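Long-range contacts in chitosanase (Bacillus subtilis subsp. subtilis str. 168, PDB 7C6C), which hydrolyses internal beta-(1->4) linkages between D-glucosamine residues of partly acetylated chitosan, as a secreted glycosidase of family 46: residues Y72-L76 with N89-F93; Q7-A11 with N224-I229. All coordinates share one frame. Residue numbers count along the deposited sequence, not the author numbering.

Interaction 1: residues Y72-L76 with N89-F93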
ATOM      1  N   TYR A  72      12.930 -11.872  17.066  1.00  8.90           N
ATOM      2  CA  TYR A  72      13.330 -10.757  16.226  1.00  8.91           C
ATOM      3  C   TYR A  72      12.829  -9.419  16.742  1.00  8.49           C
ATOM      4  O   TYR A  72      13.226  -8.384  16.203  1.00  8.64           O
ATOM      5  CB  TYR A  72      12.855 -10.964  14.785  1.00  9.26           C
ATOM      6  CG  TYR A  72      13.462 -12.192  14.158  1.00  9.13           C
ATOM      7  CD1 TYR A  72      14.786 -12.195  13.734  1.00  9.88           C
ATOM      8  CD2 TYR A  72      12.727 -13.356  14.015  1.00 10.23           C
ATOM      9  CE1 TYR A  72      15.355 -13.321  13.167  1.00 10.47           C
ATOM     10  CE2 TYR A  72      13.283 -14.488  13.457  1.00 10.69           C
ATOM     11  CZ  TYR A  72      14.593 -14.469  13.035  1.00 10.32           C
ATOM     12  OH  TYR A  72      15.137 -15.601  12.483  1.00 10.95           O
ATOM     13  N   LEU A  73      11.958  -9.404  17.753  1.00  8.74           N
ATOM     14  CA  LEU A  73      11.414  -8.133  18.234  1.00  8.67           C
ATOM     15  C   LEU A  73      12.480  -7.129  18.649  1.00  8.70           C
ATOM     16  O   LEU A  73      12.346  -5.947  18.292  1.00  8.91           O
ATOM     17  CB  LEU A  73      10.382  -8.362  19.344  1.00  9.28           C
ATOM     18  CG  LEU A  73       9.013  -8.837  18.865  1.00  9.48           C
ATOM     19  CD1 LEU A  73       8.162  -9.300  20.030  1.00 10.27           C
ATOM     20  CD2 LEU A  73       8.304  -7.733  18.092  1.00 10.29           C
ATOM     21  N   PRO A  74      13.528  -7.491  19.400  1.00  8.94           N
ATOM     22  CA  PRO A  74      14.504  -6.454  19.784  1.00  9.29           C
ATOM     23  C   PRO A  74      15.156  -5.784  18.587  1.00  8.94           C
ATOM     24  O   PRO A  74      15.292  -4.554  18.561  1.00  9.72           O
ATOM     25  CB  PRO A  74      15.500  -7.215  20.671  1.00 10.99           C
ATOM     26  CG  PRO A  74      14.681  -8.340  21.258  1.00 11.26           C
ATOM     27  CD  PRO A  74      13.759  -8.753  20.129  1.00 10.49           C
ATOM     28  N   GLU A  75      15.542  -6.562  17.570  1.00  9.39           N
ATOM     29  CA  GLU A  75      16.140  -5.959  16.387  1.00  8.63           C
ATOM     30  C   GLU A  75      15.106  -5.173  15.584  1.00  8.05           C
ATOM     31  O   GLU A  75      15.390  -4.063  15.122  1.00  8.08           O
ATOM     32  CB  GLU A  75      16.816  -7.019  15.522  1.00  9.55           C
ATOM     33  CG  GLU A  75      17.442  -6.475  14.242  1.00  9.80           C
ATOM     34  CD  GLU A  75      18.636  -5.552  14.470  1.00 11.71           C
ATOM     35  OE1 GLU A  75      19.145  -5.440  15.607  1.00 14.32           O
ATOM     36  OE2 GLU A  75      19.090  -4.945  13.483  1.00 11.66           O
ATOM     37  N   LEU A  76      13.901  -5.722  15.398  1.00  8.29           N
ATOM     38  CA  LEU A  76      12.870  -4.973  14.689  1.00  7.94           C
ATOM     39  C   LEU A  76      12.586  -3.649  15.386  1.00  7.51           C
ATOM     40  O   LEU A  76      12.354  -2.625  14.732  1.00  7.98           O
ATOM     41  CB  LEU A  76      11.591  -5.796  14.576  1.00  8.54           C
ATOM     42  CG  LEU A  76      11.695  -7.034  13.688  1.00  8.73           C
ATOM     43  CD1 LEU A  76      10.482  -7.924  13.919  1.00 10.13           C
ATOM     44  CD2 LEU A  76      11.816  -6.652  12.197  1.00  9.93           C
ATOM     45  N   ASN A  89      21.211  -8.123  10.814  1.00 10.64           N
ATOM     46  CA  ASN A  89      20.932  -8.735  12.107  1.00 11.44           C
ATOM     47  C   ASN A  89      19.554  -9.385  12.139  1.00 10.12           C
ATOM     48  O   ASN A  89      18.938  -9.483  13.203  1.00 11.60           O
ATOM     49  CB  ASN A  89      21.046  -7.730  13.253  1.00 14.15           C
ATOM     50  CG  ASN A  89      22.448  -7.239  13.471  1.00 19.43           C
ATOM     51  OD1 ASN A  89      23.391  -8.023  13.548  1.00 19.55           O
ATOM     52  ND2 ASN A  89      22.593  -5.928  13.615  1.00 23.48           N
ATOM     53  N   LEU A  90      19.061  -9.828  10.986  1.00 10.59           N
ATOM     54  CA  LEU A  90      17.771 -10.492  10.860  1.00 10.42           C
ATOM     55  C   LEU A  90      17.917 -11.876  10.230  1.00 10.65           C
ATOM     56  O   LEU A  90      17.055 -12.324   9.476  1.00 10.81           O
ATOM     57  CB  LEU A  90      16.778  -9.635  10.079  1.00 10.04           C
ATOM     58  CG  LEU A  90      16.251  -8.385  10.790  1.00  9.69           C
ATOM     59  CD1 LEU A  90      15.400  -7.569   9.832  1.00  9.87           C
ATOM     60  CD2 LEU A  90      15.477  -8.726  12.061  1.00 10.29           C
ATOM     61  N   LYS A  91      18.994 -12.587  10.551  1.00 12.62           N
ATOM     62  CA  LYS A  91      19.202 -13.905   9.971  1.00 13.42           C
ATOM     63  C   LYS A  91      18.039 -14.829  10.302  1.00 12.15           C
ATOM     64  O   LYS A  91      17.638 -14.958  11.462  1.00 12.81           O
ATOM     65  CB  LYS A  91      20.505 -14.514  10.491  1.00 17.08           C
ATOM     66  CG  LYS A  91      20.819 -15.884   9.894  1.00 20.73           C
ATOM     67  CD  LYS A  91      22.182 -16.396  10.340  1.00 24.25           C
ATOM     68  CE  LYS A  91      22.245 -16.572  11.843  1.00 27.09           C
ATOM     69  NZ  LYS A  91      21.062 -17.316  12.365  1.00 29.44           N
ATOM     70  N   GLY A  92      17.491 -15.473   9.273  1.00 11.51           N
ATOM     71  CA  GLY A  92      16.370 -16.371   9.436  1.00 11.53           C
ATOM     72  C   GLY A  92      15.009 -15.709   9.399  1.00 10.64           C
ATOM     73  O   GLY A  92      14.000 -16.414   9.281  1.00 10.66           O
ATOM     74  N   PHE A  93      14.948 -14.379   9.486  1.00  9.53           N
ATOM     75  CA  PHE A  93      13.660 -13.694   9.553  1.00  9.48           C
ATOM     76  C   PHE A  93      12.849 -13.888   8.273  1.00  9.25           C
ATOM     77  O   PHE A  93      11.650 -14.177   8.324  1.00  9.72           O
ATOM     78  CB  PHE A  93      13.910 -12.213   9.835  1.00  9.28           C
ATOM     79  CG  PHE A  93      12.692 -11.343   9.735  1.00  9.18           C
ATOM     80  CD1 PHE A  93      11.797 -11.241  10.791  1.00 10.56           C
ATOM     81  CD2 PHE A  93      12.469 -10.576   8.598  1.00 10.23           C
ATOM     82  CE1 PHE A  93      10.687 -10.406  10.693  1.00 11.65           C
ATOM     83  CE2 PHE A  93      11.370  -9.754   8.497  1.00 12.58           C
ATOM     84  CZ  PHE A  93      10.483  -9.668   9.541  1.00 12.49           C
TER
HETATM   85  O   HOH W   1      19.215  -5.969  10.890  1.00 10.35           O

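Interaction 2: residues Q7-A11 with N224-I229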
ATOM      1  N   GLN A   7     -16.042  -4.425  -3.587  1.00 12.08           N
ATOM      2  CA  GLN A   7     -15.155  -3.336  -3.989  1.00 11.67           C
ATOM      3  C   GLN A   7     -13.829  -3.403  -3.251  1.00 10.84           C
ATOM      4  O   GLN A   7     -12.771  -3.148  -3.842  1.00 10.81           O
ATOM      5  CB  GLN A   7     -15.814  -1.986  -3.728  1.00 12.74           C
ATOM      6  CG  GLN A   7     -17.054  -1.733  -4.553  1.00 13.14           C
ATOM      7  CD  GLN A   7     -17.918  -0.627  -3.985  1.00 13.63           C
ATOM      8  OE1 GLN A   7     -17.861  -0.312  -2.788  1.00 14.47           O
ATOM      9  NE2 GLN A   7     -18.740  -0.043  -4.839  1.00 13.70           N
ATOM     10  N   LYS A   8     -13.871  -3.718  -1.951  1.00 11.59           N
ATOM     11  CA  LYS A   8     -12.643  -3.798  -1.168  0.50 11.31           C
ATOM     12  C   LYS A   8     -11.753  -4.928  -1.667  1.00 10.92           C
ATOM     13  O   LYS A   8     -10.532  -4.766  -1.781  1.00 10.85           O
ATOM     14  CB  LYS A   8     -12.976  -3.985   0.314  0.50 11.90           C
ATOM     15  CG  LYS A   8     -11.793  -3.795   1.256  0.50 11.60           C
ATOM     16  CD  LYS A   8     -12.255  -3.767   2.711  0.50 12.35           C
ATOM     17  CE  LYS A   8     -11.094  -3.600   3.686  0.50 12.10           C
ATOM     18  NZ  LYS A   8     -10.318  -4.852   3.887  0.50 11.85           N
ATOM     19  N   ARG A   9     -12.348  -6.088  -1.961  1.00 11.12           N
ATOM     20  CA  ARG A   9     -11.581  -7.191  -2.524  1.00 11.01           C
ATOM     21  C   ARG A   9     -10.925  -6.780  -3.835  1.00 10.58           C
ATOM     22  O   ARG A   9      -9.741  -7.052  -4.058  1.00 10.60           O
ATOM     23  CB  ARG A   9     -12.468  -8.420  -2.731  1.00 12.49           C
ATOM     24  CG  ARG A   9     -11.704  -9.576  -3.369  1.00 13.84           C
ATOM     25  CD  ARG A   9     -12.573 -10.769  -3.752  1.00 15.42           C
ATOM     26  NE  ARG A   9     -13.814 -10.390  -4.417  1.00 17.19           N
ATOM     27  CZ  ARG A   9     -13.939 -10.033  -5.691  1.00 19.40           C
ATOM     28  NH1 ARG A   9     -12.872  -9.986  -6.491  1.00 21.00           N
ATOM     29  NH2 ARG A   9     -15.147  -9.714  -6.156  1.00 16.82           N
ATOM     30  N   ARG A  10     -11.688  -6.135  -4.724  1.00 10.23           N
ATOM     31  CA  ARG A  10     -11.130  -5.717  -6.007  1.00 10.21           C
ATOM     32  C   ARG A  10      -9.978  -4.740  -5.814  1.00  9.34           C
ATOM     33  O   ARG A  10      -8.942  -4.847  -6.487  1.00  9.44           O
ATOM     34  CB  ARG A  10     -12.229  -5.117  -6.888  1.00 10.75           C
ATOM     35  CG  ARG A  10     -13.278  -6.137  -7.274  1.00 11.31           C
ATOM     36  CD  ARG A  10     -14.343  -5.591  -8.204  1.00 12.71           C
ATOM     37  NE  ARG A  10     -15.299  -6.656  -8.487  1.00 12.30           N
ATOM     38  CZ  ARG A  10     -16.600  -6.600  -8.234  1.00 12.54           C
ATOM     39  NH1 ARG A  10     -17.147  -5.494  -7.745  1.00 13.35           N
ATOM     40  NH2 ARG A  10     -17.352  -7.660  -8.489  1.00 13.92           N
ATOM     41  N   ALA A  11     -10.147  -3.772  -4.906  1.00  9.69           N
ATOM     42  CA  ALA A  11      -9.072  -2.830  -4.611  1.00  9.98           C
ATOM     43  C   ALA A  11      -7.823  -3.558  -4.142  1.00  9.54           C
ATOM     44  O   ALA A  11      -6.702  -3.217  -4.545  1.00  9.83           O
ATOM     45  CB  ALA A  11      -9.534  -1.842  -3.542  1.00 10.96           C
ATOM     46  N   ASN A 224     -17.629   2.709  -9.908  1.00 11.39           N
ATOM     47  CA  ASN A 224     -18.147   1.867  -8.839  1.00 11.80           C
ATOM     48  C   ASN A 224     -17.317   0.611  -8.627  1.00 10.65           C
ATOM     49  O   ASN A 224     -17.635  -0.181  -7.730  1.00 11.40           O
ATOM     50  CB  ASN A 224     -19.604   1.480  -9.097  1.00 12.84           C
ATOM     51  CG  ASN A 224     -20.337   1.093  -7.824  1.00 13.86           C
ATOM     52  OD1 ASN A 224     -20.275   1.799  -6.818  1.00 14.84           O
ATOM     53  ND2 ASN A 224     -21.021  -0.036  -7.857  1.00 14.54           N
ATOM     54  N   LEU A 225     -16.272   0.410  -9.428  1.00 10.71           N
ATOM     55  CA  LEU A 225     -15.394  -0.751  -9.291  1.00 10.81           C
ATOM     56  C   LEU A 225     -16.196  -2.047  -9.378  1.00 10.37           C
ATOM     57  O   LEU A 225     -16.032  -2.962  -8.569  1.00 11.12           O
ATOM     58  CB  LEU A 225     -14.553  -0.689  -8.008  1.00 12.05           C
ATOM     59  CG  LEU A 225     -13.128  -1.245  -8.046  1.00 13.95           C
ATOM     60  CD1 LEU A 225     -12.271  -0.553  -9.090  1.00 13.32           C
ATOM     61  CD2 LEU A 225     -12.502  -1.106  -6.670  1.00 15.15           C
ATOM     62  N   ASN A 226     -17.090  -2.101 -10.364  1.00 10.57           N
ATOM     63  CA  ASN A 226     -17.819  -3.320 -10.672  1.00 10.69           C
ATOM     64  C   ASN A 226     -16.891  -4.330 -11.340  1.00 10.04           C
ATOM     65  O   ASN A 226     -15.862  -3.981 -11.922  1.00 10.32           O
ATOM     66  CB  ASN A 226     -18.971  -3.017 -11.630  1.00 11.87           C
ATOM     67  CG  ASN A 226     -20.036  -2.124 -11.018  1.00 14.39           C
ATOM     68  OD1 ASN A 226     -20.244  -2.117  -9.811  1.00 15.11           O
ATOM     69  ND2 ASN A 226     -20.729  -1.381 -11.861  1.00 17.92           N
ATOM     70  N   GLY A 227     -17.283  -5.600 -11.280  1.00 10.12           N
ATOM     71  CA  GLY A 227     -16.516  -6.654 -11.896  1.00 10.41           C
ATOM     72  C   GLY A 227     -17.292  -7.409 -12.956  1.00 10.06           C
ATOM     73  O   GLY A 227     -18.515  -7.286 -13.063  1.00 10.17           O
ATOM     74  N   PRO A 228     -16.591  -8.214 -13.767  1.00  9.89           N
ATOM     75  CA  PRO A 228     -15.138  -8.408 -13.728  1.00 10.49           C
ATOM     76  C   PRO A 228     -14.381  -7.200 -14.249  1.00 10.04           C
ATOM     77  O   PRO A 228     -14.899  -6.445 -15.080  1.00 10.90           O
ATOM     78  CB  PRO A 228     -14.927  -9.598 -14.675  1.00 11.32           C
ATOM     79  CG  PRO A 228     -16.063  -9.497 -15.650  1.00 11.16           C
ATOM     80  CD  PRO A 228     -17.229  -9.022 -14.823  1.00 10.45           C
ATOM     81  N   ILE A 229     -13.156  -7.038 -13.756  1.00  9.81           N
ATOM     82  CA  ILE A 229     -12.213  -6.038 -14.238  1.00  9.94           C
ATOM     83  C   ILE A 229     -11.098  -6.776 -14.959  1.00  9.92           C
ATOM     84  O   ILE A 229     -10.566  -7.765 -14.446  1.00 10.86           O
ATOM     85  CB  ILE A 229     -11.634  -5.222 -13.071  1.00 10.73           C
ATOM     86  CG1 ILE A 229     -12.723  -4.356 -12.432  1.00 12.09           C
ATOM     87  CG2 ILE A 229     -10.438  -4.388 -13.536  1.00 11.93           C
ATOM     88  CD1 ILE A 229     -12.313  -3.735 -11.117  1.00 13.50           C
TER

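Interaction 1: residues Y72-L76 with N89-F93
The phenol ring of Tyr-72 lies against the start of the helix that begins at Phe-93, covered on one face by that residue. Phe-93 CB sits 3.9 Å from the centroid of the Tyr-72 ring, nearly on its normal, a CH-pi contact, and the Phe-93 ring turns its edge to the same tyrosine in a T-shaped pair, centroids 5.5 Å apart and planes at 73°. At the far end of the ring, Tyr-72 OH donates a 2.8 Å hydrogen bond to Lys-91 O, so the hydroxyl is anchored on the backbone just ahead of the N-cap residue, Gly-92. Glycine suits this position twice over: its positive phi of 86° would press a CB against the preceding carbonyl, and that CB would also collide with Tyr-72 OH. Leu-90 CD2 packs 3.9 Å from Tyr-72 CD1 and 4.2 Å from Leu-76 CD2, while Leu-76 CD1 lies 4.1 Å from Phe-93 CE1, which closes the apolar cluster. On the exposed flank a water bridges Glu-75 OE2 (2.8 Å) and Asn-89 N (2.9 Å); the other carboxylate oxygen, Glu-75 OE1, forms a salt bridge with Arg-78. The contact thus joins the start of helix 73-82 to the loop entering helix 93-99, with Leu-76 also touching Val-57 of helix 52-63, and Leu-90 and Phe-93 reaching Tyr-39 and Cys-41 of strand 39-41.

Interaction 2: residues Q7-A11 with N224-I229
In this mostly helical family 46 glycosidase, a member of the lysozyme clan, the N-terminal helix 5-20 meets the loop that leads into the C-terminal beta hairpin of strands 229-233 and 237-241. Two side-chain donors of the helix, one turn apart, take up successive backbone carbonyls of the loop: Gln-7 NE2 donates to Asn-224 O (3.1 Å) and Arg-10 NH1 to Leu-225 O (2.9 Å). Asn-224 OD1 is equally close to Gln-7 NE2, but the angle is too poor for a hydrogen bond. The amide nitrogen of the same asparagine side chain is used within the loop: Asn-224 ND2 donates to Asn-226 OD1 over 3.0 Å, while Asn-226 N is held by Asn-222 OD1. The strongest polar partner of Arg-10 is the chain terminus: its NE forms a salt bridge with the carboxylate of Lys-242, which Arg-9 NH1 shares, so neighbouring arginines of the helix pin the C-terminal end. One face of the Arg-10 guanidinium is covered by the peptide between Asn-226 and Gly-227, where a CB on Gly-227 would clash with Arg-10 NE. Between the two polar links Leu-225, in a left-handed backbone conformation, inserts its side chain against the helix and also touches Ala-138 of helix 134-147, as does Ala-11. Further along, beyond the cis peptide before Pro-228, the hairpin strand begins at Ile-229, whose CD1 lies 4.0 Å from Arg-10 CD.

How the interactions relate
From the N terminus, the chain enters helix 5-20, whose residues 7-11 wait for a partner more than 200 residues away. It then runs through the three-stranded sheet and helix 52-63 to interaction 1, a local closure, with only 12 residues between its segments, in which the loop after helix 73-82 returns to the start of that helix. The helices from 93-99 to 209-219 follow before residues 224-229 return to the first helix and close interaction 2. Interaction 1 is therefore nested inside the large loop of interaction 2. The two do not touch: their centres are 37 Å apart, on opposite sides of the chain's centre.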